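Local coordinates for putative uncharacterized protein (Magnetospirillum magneticum, PDB 3TBN) that binds two [2Fe-2S] clusters through its pair of CDGSH-type motifs and is a homolog of Miner2, at residues V56-T59 and T65-F68. Residues are numbered along the deposited sequence; the frame is centred on the assembly and turned at random.
Sequences VAYT and TAYF
Ala66 is the first residue of 65-68 to meet Tyr58: its methyl points toward 56-59 and lies 4.2 Å (CB) from Tyr58 CE2, an apolar touch on the side of the phenol ring that also faces Phe68. Phe68 then makes the main approach, an offset edge-to-face pair in which its ring edge is turned to the face of Tyr58; the ring centroids are 5.5 Å apart and the planes stand at 85°. The outer end of the phenyl ring does the touching, with Phe68 CZ 3.7 Å and Phe68 CE1 3.8 Å from Tyr58 CD2. Tyr58 reaches across because its CG is anti to the backbone N (chi1 174°), which carries the ring over to the other strand although the nearest CA atoms, of Tyr58 and Phe68, are 10.0 Å apart. No hydrogen bond joins the segments, so side chains alone bridge them. With a serine at Tyr58, the edge of Phe68 would probably lose its aromatic face and the Ala66 methyl its apolar cover. Phe68 also packs edge-to-face with Phe43 and precedes Cys69 of a [2Fe-2S] site, its side chain about 8 Å from a bound cluster. The contact joins two separate two-stranded antiparallel sheets: strand 56-58 pairs with 30-32, strand 64-68 with 20-24.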
# COMPACT_ATOMS: atom_id res chain seq x y z
N VAL A 56 1.18 1.38 -7.15
CA VAL A 56 -0.10 1.31 -7.82
C VAL A 56 -0.70 2.70 -7.93
O VAL A 56 -0.87 3.40 -6.94
CB VAL A 56 -1.08 0.40 -7.06
CG1 VAL A 56 -2.45 0.39 -7.74
CG2 VAL A 56 -0.53 -1.01 -6.95
N ALA A 57 -1.00 3.12 -9.16
CA ALA A 57 -1.59 4.42 -9.41
C ALA A 57 -3.07 4.40 -9.05
O ALA A 57 -3.79 3.45 -9.36
CB ALA A 57 -1.40 4.81 -10.87
N TYR A 58 -3.53 5.48 -8.42
CA TYR A 58 -4.91 5.60 -7.97
C TYR A 58 -5.37 7.02 -8.24
O TYR A 58 -4.79 7.96 -7.72
CB TYR A 58 -5.00 5.29 -6.47
CG TYR A 58 -6.37 5.53 -5.87
CD1 TYR A 58 -7.39 4.62 -6.06
CD2 TYR A 58 -6.63 6.66 -5.11
CE1 TYR A 58 -8.64 4.83 -5.51
CE2 TYR A 58 -7.87 6.88 -4.56
CZ TYR A 58 -8.87 5.97 -4.76
OH TYR A 58 -10.11 6.18 -4.21
N THR A 59 -6.41 7.16 -9.05
CA THR A 59 -6.94 8.47 -9.40
C THR A 59 -8.41 8.51 -9.01
O THR A 59 -9.25 7.94 -9.70
CB THR A 59 -6.81 8.75 -10.90
OG1 THR A 59 -5.45 8.53 -11.32
CG2 THR A 59 -7.21 10.19 -11.21
N THR A 65 -12.11 10.99 1.55
CA THR A 65 -11.06 10.30 2.28
C THR A 65 -10.85 8.92 1.68
O THR A 65 -11.80 8.14 1.55
CB THR A 65 -11.40 10.15 3.77
OG1 THR A 65 -11.61 11.44 4.35
CG2 THR A 65 -10.28 9.44 4.51
N ALA A 66 -9.61 8.62 1.30
CA ALA A 66 -9.22 7.29 0.88
C ALA A 66 -8.44 6.63 2.01
O ALA A 66 -7.51 7.21 2.54
CB ALA A 66 -8.38 7.35 -0.38
N TYR A 67 -8.85 5.42 2.37
CA TYR A 67 -8.15 4.63 3.37
C TYR A 67 -7.20 3.69 2.64
O TYR A 67 -7.57 2.59 2.23
CB TYR A 67 -9.15 3.86 4.24
CG TYR A 67 -9.95 4.79 5.12
CD1 TYR A 67 -11.02 5.50 4.62
CD2 TYR A 67 -9.61 4.96 6.45
CE1 TYR A 67 -11.76 6.36 5.42
CE2 TYR A 67 -10.34 5.82 7.27
CZ TYR A 67 -11.41 6.51 6.74
OH TYR A 67 -12.13 7.36 7.55
N PHE A 68 -5.97 4.16 2.45
CA PHE A 68 -4.97 3.38 1.74
C PHE A 68 -4.46 2.24 2.63
O PHE A 68 -4.32 2.39 3.84
CB PHE A 68 -3.81 4.28 1.32
CG PHE A 68 -4.14 5.21 0.20
CD1 PHE A 68 -4.22 4.75 -1.11
CD2 PHE A 68 -4.36 6.55 0.44
CE1 PHE A 68 -4.51 5.61 -2.15
CE2 PHE A 68 -4.65 7.41 -0.60
CZ PHE A 68 -4.73 6.94 -1.89